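PDB 2CZQ: cutinase-like protein from Cryptococcus sp., which probably hydrolyses carboxylic esters, as a cutinase-like member of the alpha/beta hydrolase superfamily. Local coordinates for residues T35-G40 with F196-L201; C125-N130 with Q190-K195. All coordinates share one frame; numbering follows the deposited sequence.

Interaction 1: residues T35-G40 with F196-L201; sequences TAALSG and FAVNKL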
ATOM      1  N   THR A  35      -2.563 -10.191  11.069  1.00  5.86           N
ATOM      2  CA  THR A  35      -3.608 -10.264  12.087  1.00  6.35           C
ATOM      3  C   THR A  35      -3.441 -11.464  13.010  1.00  6.55           C
ATOM      4  O   THR A  35      -3.868 -11.409  14.156  1.00  7.25           O
ATOM      5  CB  THR A  35      -5.029 -10.228  11.493  1.00  6.45           C
ATOM      6  OG1 THR A  35      -5.201 -11.288  10.539  1.00  6.82           O
ATOM      7  CG2 THR A  35      -5.274  -8.912  10.738  1.00  6.87           C
ATOM      8  N   ALA A  36      -2.819 -12.536  12.522  1.00  6.47           N
ATOM      9  CA  ALA A  36      -2.503 -13.674  13.382  1.00  7.19           C
ATOM     10  C   ALA A  36      -1.338 -13.369  14.319  1.00  7.26           C
ATOM     11  O   ALA A  36      -1.272 -13.909  15.428  1.00  8.57           O
ATOM     12  CB  ALA A  36      -2.206 -14.920  12.555  1.00  7.27           C
ATOM     13  N   ALA A  37      -0.429 -12.501  13.880  1.00  7.11           N
ATOM     14  CA  ALA A  37       0.757 -12.163  14.665  1.00  7.19           C
ATOM     15  C   ALA A  37       0.469 -11.141  15.760  1.00  7.29           C
ATOM     16  O   ALA A  37       1.017 -11.232  16.862  1.00  8.07           O
ATOM     17  CB  ALA A  37       1.870 -11.660  13.756  1.00  7.56           C
ATOM     18  N   LEU A  38      -0.383 -10.170  15.446  1.00  7.06           N
ATOM     19  CA  LEU A  38      -0.674  -9.062  16.348  1.00  7.23           C
ATOM     20  C   LEU A  38      -2.162  -8.921  16.575  1.00  7.32           C
ATOM     21  O   LEU A  38      -2.935  -8.766  15.632  1.00  7.05           O
ATOM     22  CB  LEU A  38      -0.127  -7.745  15.794  1.00  7.74           C
ATOM     23  CG  LEU A  38       1.386  -7.549  15.751  1.00  8.12           C
ATOM     24  CD1 LEU A  38       1.692  -6.194  15.137  1.00  8.82           C
ATOM     25  CD2 LEU A  38       2.021  -7.676  17.136  1.00  9.30           C
ATOM     26  N   SER A  39      -2.553  -8.965  17.841  1.00  7.58           N
ATOM     27  CA  SER A  39      -3.942  -8.763  18.222  1.00  8.09           C
ATOM     28  C   SER A  39      -4.383  -7.315  18.006  1.00  7.51           C
ATOM     29  O   SER A  39      -3.558  -6.400  17.900  1.00  7.29           O
ATOM     30  CB  SER A  39      -4.142  -9.151  19.687  1.00  8.95           C
ATOM     31  OG  SER A  39      -3.356  -8.324  20.525  1.00 10.14           O
ATOM     32  N   GLY A  40      -5.696  -7.121  17.955  1.00  7.20           N
ATOM     33  CA  GLY A  40      -6.273  -5.794  17.855  1.00  6.87           C
ATOM     34  C   GLY A  40      -6.366  -5.252  16.445  1.00  6.30           C
ATOM     35  O   GLY A  40      -6.603  -4.055  16.256  1.00  6.36           O
ATOM     36  N   PHE A 196       6.961  -6.177   7.095  1.00  5.66           N
ATOM     37  CA  PHE A 196       6.945  -4.719   7.066  1.00  6.02           C
ATOM     38  C   PHE A 196       5.865  -4.183   8.004  1.00  5.85           C
ATOM     39  O   PHE A 196       6.138  -3.348   8.869  1.00  6.11           O
ATOM     40  CB  PHE A 196       6.713  -4.237   5.632  1.00  6.07           C
ATOM     41  CG  PHE A 196       6.488  -2.756   5.500  1.00  6.60           C
ATOM     42  CD1 PHE A 196       7.558  -1.872   5.512  1.00  7.38           C
ATOM     43  CD2 PHE A 196       5.203  -2.248   5.329  1.00  7.04           C
ATOM     44  CE1 PHE A 196       7.350  -0.504   5.361  1.00  7.41           C
ATOM     45  CE2 PHE A 196       4.990  -0.884   5.184  1.00  7.44           C
ATOM     46  CZ  PHE A 196       6.066  -0.015   5.196  1.00  7.26           C
ATOM     47  N   ALA A 197       4.643  -4.679   7.835  1.00  5.98           N
ATOM     48  CA  ALA A 197       3.520  -4.217   8.641  1.00  5.93           C
ATOM     49  C   ALA A 197       3.726  -4.512  10.121  1.00  5.66           C
ATOM     50  O   ALA A 197       3.563  -3.628  10.956  1.00  5.99           O
ATOM     51  CB  ALA A 197       2.232  -4.827   8.158  1.00  6.32           C
ATOM     52  N   VAL A 198       4.087  -5.748  10.455  1.00  5.91           N
ATOM     53  CA  VAL A 198       4.238  -6.113  11.861  1.00  6.17           C
ATOM     54  C   VAL A 198       5.316  -5.248  12.518  1.00  6.35           C
ATOM     55  O   VAL A 198       5.121  -4.721  13.619  1.00  6.49           O
ATOM     56  CB  VAL A 198       4.515  -7.619  12.046  1.00  6.43           C
ATOM     57  CG1 VAL A 198       4.938  -7.928  13.478  1.00  7.05           C
ATOM     58  CG2 VAL A 198       3.279  -8.424  11.680  1.00  6.83           C
ATOM     59  N   ASN A 199       6.441  -5.070  11.832  1.00  6.52           N
ATOM     60  CA  ASN A 199       7.509  -4.237  12.373  1.00  6.97           C
ATOM     61  C   ASN A 199       7.107  -2.771  12.521  1.00  6.72           C
ATOM     62  O   ASN A 199       7.363  -2.165  13.560  1.00  6.93           O
ATOM     63  CB  ASN A 199       8.784  -4.378  11.545  0.65  7.35           C
ATOM     64  CG  ASN A 199       9.620  -5.557  11.980  0.65  8.33           C
ATOM     65  OD1 ASN A 199      10.392  -5.462  12.931  0.65  9.63           O
ATOM     66  ND2 ASN A 199       9.456  -6.683  11.300  0.65  8.69           N
ATOM     67  N   LYS A 200       6.445  -2.209  11.511  1.00  6.52           N
ATOM     68  CA  LYS A 200       5.995  -0.821  11.605  1.00  6.73           C
ATOM     69  C   LYS A 200       4.968  -0.630  12.720  1.00  6.55           C
ATOM     70  O   LYS A 200       4.898   0.444  13.318  1.00  6.97           O
ATOM     71  CB  LYS A 200       5.441  -0.317  10.271  1.00  7.15           C
ATOM     72  CG  LYS A 200       6.481  -0.143   9.160  1.00  7.81           C
ATOM     73  CD  LYS A 200       7.564   0.854   9.535  1.00  9.31           C
ATOM     74  CE  LYS A 200       8.436   1.192   8.339  1.00 10.61           C
ATOM     75  NZ  LYS A 200       9.729   1.814   8.748  1.00 13.27           N
ATOM     76  N   LEU A 201       4.184  -1.672  12.989  1.00  6.50           N
ATOM     77  CA  LEU A 201       3.187  -1.645  14.056  1.00  6.92           C
ATOM     78  C   LEU A 201       3.774  -1.884  15.443  1.00  7.08           C
ATOM     79  O   LEU A 201       3.042  -1.831  16.433  1.00  7.84           O
ATOM     80  CB  LEU A 201       2.080  -2.662  13.779  1.00  6.96           C
ATOM     81  CG  LEU A 201       1.188  -2.353  12.575  1.00  6.62           C
ATOM     82  CD1 LEU A 201       0.353  -3.573  12.212  1.00  7.00           C
ATOM     83  CD2 LEU A 201       0.312  -1.130  12.822  1.00  7.46           C
TER

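Interaction 2: residues C125-N130 with Q190-K195; sequences CNVDSN and QTMGYK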
ATOM      1  N   CYS A 125      12.215   3.846  -1.176  1.00  5.70           N
ATOM      2  CA  CYS A 125      11.150   2.918  -0.801  1.00  5.42           C
ATOM      3  C   CYS A 125      10.951   1.827  -1.854  1.00  5.19           C
ATOM      4  O   CYS A 125      10.239   0.857  -1.595  1.00  5.24           O
ATOM      5  CB  CYS A 125       9.822   3.659  -0.582  1.00  5.71           C
ATOM      6  SG  CYS A 125       9.311   4.748  -1.940  1.00  5.78           S
ATOM      7  N   ASN A 126      11.554   1.987  -3.035  1.00  5.15           N
ATOM      8  CA  ASN A 126      11.285   1.084  -4.149  1.00  5.20           C
ATOM      9  C   ASN A 126      12.098  -0.196  -4.031  1.00  5.20           C
ATOM     10  O   ASN A 126      13.332  -0.154  -4.022  1.00  5.44           O
ATOM     11  CB  ASN A 126      11.674   1.719  -5.491  1.00  5.44           C
ATOM     12  CG  ASN A 126      10.866   2.959  -5.877  1.00  5.23           C
ATOM     13  OD1 ASN A 126       9.915   3.291  -5.164  1.00  7.49           O
ATOM     14  ND2 ASN A 126      11.222   3.636  -6.954  1.00  4.22           N
ATOM     15  N   VAL A 127      11.407  -1.328  -3.984  1.00  5.16           N
ATOM     16  CA  VAL A 127      12.057  -2.634  -4.038  1.00  5.59           C
ATOM     17  C   VAL A 127      11.355  -3.530  -5.051  1.00  5.15           C
ATOM     18  O   VAL A 127      10.220  -3.257  -5.471  1.00  5.12           O
ATOM     19  CB  VAL A 127      12.102  -3.342  -2.660  1.00  6.06           C
ATOM     20  CG1 VAL A 127      12.878  -2.523  -1.638  1.00  6.89           C
ATOM     21  CG2 VAL A 127      10.705  -3.671  -2.162  1.00  6.76           C
ATOM     22  N   ASP A 128      12.034  -4.605  -5.441  1.00  5.55           N
ATOM     23  CA  ASP A 128      11.442  -5.609  -6.313  1.00  5.76           C
ATOM     24  C   ASP A 128      10.822  -6.734  -5.473  1.00  5.87           C
ATOM     25  O   ASP A 128      10.759  -6.638  -4.248  1.00  6.24           O
ATOM     26  CB  ASP A 128      12.463  -6.118  -7.339  1.00  6.00           C
ATOM     27  CG  ASP A 128      13.678  -6.760  -6.708  1.00  5.92           C
ATOM     28  OD1 ASP A 128      13.532  -7.463  -5.677  1.00  6.24           O
ATOM     29  OD2 ASP A 128      14.816  -6.622  -7.212  1.00  6.95           O
ATOM     30  N   SER A 129      10.348  -7.793  -6.124  1.00  5.95           N
ATOM     31  CA  SER A 129       9.613  -8.842  -5.418  1.00  7.16           C
ATOM     32  C   SER A 129      10.479  -9.643  -4.452  1.00  7.70           C
ATOM     33  O   SER A 129       9.955 -10.372  -3.611  1.00  8.74           O
ATOM     34  CB  SER A 129       8.944  -9.781  -6.410  1.00  7.54           C
ATOM     35  OG  SER A 129       8.043  -9.048  -7.209  1.00  8.96           O
ATOM     36  N   ASN A 130      11.796  -9.510  -4.592  1.00  8.31           N
ATOM     37  CA  ASN A 130      12.754 -10.173  -3.715  1.00  9.50           C
ATOM     38  C   ASN A 130      13.354  -9.216  -2.691  1.00  9.12           C
ATOM     39  O   ASN A 130      14.263  -9.583  -1.948  1.00 10.15           O
ATOM     40  CB  ASN A 130      13.864 -10.828  -4.547  1.00 10.80           C
ATOM     41  CG  ASN A 130      13.329 -11.851  -5.522  1.00 13.04           C
ATOM     42  OD1 ASN A 130      12.623 -12.777  -5.135  1.00 15.11           O
ATOM     43  ND2 ASN A 130      13.642 -11.673  -6.801  1.00 15.21           N
ATOM     44  N   GLN A 190       4.443 -11.344  -0.334  1.00  5.73           N
ATOM     45  CA  GLN A 190       3.552 -11.538   0.803  1.00  5.74           C
ATOM     46  C   GLN A 190       4.327 -11.503   2.115  1.00  5.77           C
ATOM     47  O   GLN A 190       3.913 -10.852   3.069  1.00  5.66           O
ATOM     48  CB  GLN A 190       2.747 -12.834   0.667  1.00  5.77           C
ATOM     49  CG  GLN A 190       1.748 -12.828  -0.489  1.00  5.82           C
ATOM     50  CD  GLN A 190       0.782 -11.665  -0.410  1.00  5.03           C
ATOM     51  OE1 GLN A 190       0.177 -11.427   0.635  1.00  5.46           O
ATOM     52  NE2 GLN A 190       0.642 -10.929  -1.509  1.00  5.74           N
ATOM     53  N   THR A 191       5.472 -12.177   2.152  1.00  6.18           N
ATOM     54  CA  THR A 191       6.265 -12.212   3.373  1.00  6.39           C
ATOM     55  C   THR A 191       6.818 -10.835   3.709  1.00  5.85           C
ATOM     56  O   THR A 191       6.769 -10.407   4.860  1.00  5.96           O
ATOM     57  CB  THR A 191       7.382 -13.242   3.255  1.00  6.72           C
ATOM     58  OG1 THR A 191       6.808 -14.514   2.922  1.00  8.62           O
ATOM     59  CG2 THR A 191       8.075 -13.436   4.604  1.00  7.15           C
ATOM     60  N   MET A 192       7.337 -10.140   2.706  1.00  5.94           N
ATOM     61  CA  MET A 192       7.854  -8.795   2.914  1.00  6.20           C
ATOM     62  C   MET A 192       6.773  -7.874   3.464  1.00  5.80           C
ATOM     63  O   MET A 192       7.040  -7.081   4.363  1.00  6.09           O
ATOM     64  CB  MET A 192       8.389  -8.271   1.591  1.00  7.42           C
ATOM     65  CG  MET A 192       9.128  -6.970   1.644  1.00  9.36           C
ATOM     66  SD  MET A 192      10.101  -6.733   0.146  1.00 14.16           S
ATOM     67  CE  MET A 192       8.906  -7.072  -1.174  1.00 14.48           C
ATOM     68  N   GLY A 193       5.566  -7.971   2.914  1.00  5.49           N
ATOM     69  CA  GLY A 193       4.461  -7.132   3.354  1.00  5.48           C
ATOM     70  C   GLY A 193       4.040  -7.403   4.786  1.00  5.20           C
ATOM     71  O   GLY A 193       3.741  -6.472   5.541  1.00  5.35           O
ATOM     72  N   TYR A 194       4.015  -8.680   5.157  1.00  5.16           N
ATOM     73  CA  TYR A 194       3.690  -9.085   6.519  1.00  5.61           C
ATOM     74  C   TYR A 194       4.755  -8.587   7.501  1.00  5.55           C
ATOM     75  O   TYR A 194       4.425  -7.981   8.521  1.00  5.74           O
ATOM     76  CB  TYR A 194       3.467 -10.608   6.591  1.00  5.80           C
ATOM     77  CG  TYR A 194       4.108 -11.294   7.772  1.00  5.71           C
ATOM     78  CD1 TYR A 194       5.258 -12.063   7.608  1.00  5.98           C
ATOM     79  CD2 TYR A 194       3.579 -11.168   9.055  1.00  6.00           C
ATOM     80  CE1 TYR A 194       5.863 -12.690   8.684  1.00  6.69           C
ATOM     81  CE2 TYR A 194       4.179 -11.791  10.138  1.00  6.53           C
ATOM     82  CZ  TYR A 194       5.319 -12.548   9.946  1.00  6.27           C
ATOM     83  OH  TYR A 194       5.909 -13.148  11.030  1.00  7.19           O
ATOM     84  N   LYS A 195       6.031  -8.815   7.188  1.00  5.65           N
ATOM     85  CA  LYS A 195       7.097  -8.383   8.087  1.00  5.93           C
ATOM     86  C   LYS A 195       7.139  -6.866   8.221  1.00  5.69           C
ATOM     87  O   LYS A 195       7.324  -6.338   9.321  1.00  5.94           O
ATOM     88  CB  LYS A 195       8.453  -8.913   7.629  1.00  6.56           C
ATOM     89  CG  LYS A 195       8.597 -10.407   7.809  1.00  8.48           C
ATOM     90  CD  LYS A 195      10.011 -10.904   7.591  1.00 11.21           C
ATOM     91  CE  LYS A 195      10.053 -12.405   7.832  1.00 13.16           C
ATOM     92  NZ  LYS A 195      11.420 -12.993   7.802  1.00 14.92           N
TER

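Interaction 1: residues T35-G40 with F196-L201
Two helices on one face of the parallel sheet of this alpha/beta hydrolase fold meet near their C-terminal ends: Ala37, the last residue of helix 28-37, and Leu38 just after it pack against Val198 in the last turn of helix 187-200 and Leu201 just past its end. The chain turns extended at Leu38, whose CA lies 7.3 Å from the CA of Val198, the nearest pair of alpha carbons across the contact. With CG of Leu38 anti to the carbonyl carbon (chi1 -69°) and chi2 extended (179°), CD1 is carried outward to both partners: this methyl lies 3.8 Å from Leu201 CB, which it meets at an angle, and 4.0 Å from Val198 CG1. Val198 divides its branches, CG1 meeting Leu38 while CG2 approaches Ala37 CB at 4.1 Å. Outside the two segments, Leu201 also touches Cys78 and Ile80 of strand 78-84, and Leu38 O is hydrogen-bonded to Tyr9 OH. No hydrogen bond or charge pair joins the segments, which bury 156 Å² between them; three of the four touching residues are buried, so the contact depends on methyl and methylene packing at van der Waals distance, a hydrophobic association without directional bonds.

Interaction 2: residues C125-N130 with Q190-K195
The edge strand 126-127 and the turn that follows it face the sheet-covering helix 187-200 of the alpha/beta hydrolase fold through one side chain, Met192, which supplies every cross-segment approach within 4.5 Å. Its CG is anti to the backbone N (chi1 -172°) and chi2 is also extended, which carries the sulfur out from the helix; the bend at chi3, 49°, then turns the terminal methyl toward the backbone beyond Val127. Val127 CG2 lies beside both the sulfur and the methyl of Met192, 3.9 Å from SD and 4.0 Å from CE, the two side chains lying antiparallel. Met192 CE reaches the turn itself, 3.6 Å from Asp128 O and 4.2 Å from Ser129 O, so a methyl packs beside two main-chain carbonyl oxygens. The turn is shaped from within: Asp128 OD1 accepts from Asn130 N at 2.9 Å, the donor coming from the anti side and 27° out of the carboxylate plane. The same OD1 also accepts from Gly132 N, while OD2 is hydrogen-bonded to Thr134 OG1, so both carboxylate oxygens are engaged. Val127 and Met192 each touch Val160 of strand 157-160, which joins the contact to the neighbouring strand. The Asp128-Asn130 bond defines an Asx turn, here leading the chain away from the outermost strand 126-127 of the parallel sheet, which packs against helix 187-200.

How the interactions relate
Helix 187-200 is common to both contacts: interaction 2 uses residues 190-195 and interaction 1 its last turn and the residue after it, 196-201, with the two centres about 15 Å apart. Along the chain, 125-130 and 190-195 both fall between 35-40 and 196-201, so interaction 2 is nested within the loop closed by interaction 1. The contacts also touch directly, Ala37 CB lying 4.3 Å from Tyr194 CE2. One helix thereby packs against the end of helix 28-37 near its own C-terminus and, further back, against the segment containing edge strand 126-127. Together the contacts connect early, middle and late parts of a single alpha/beta hydrolase domain.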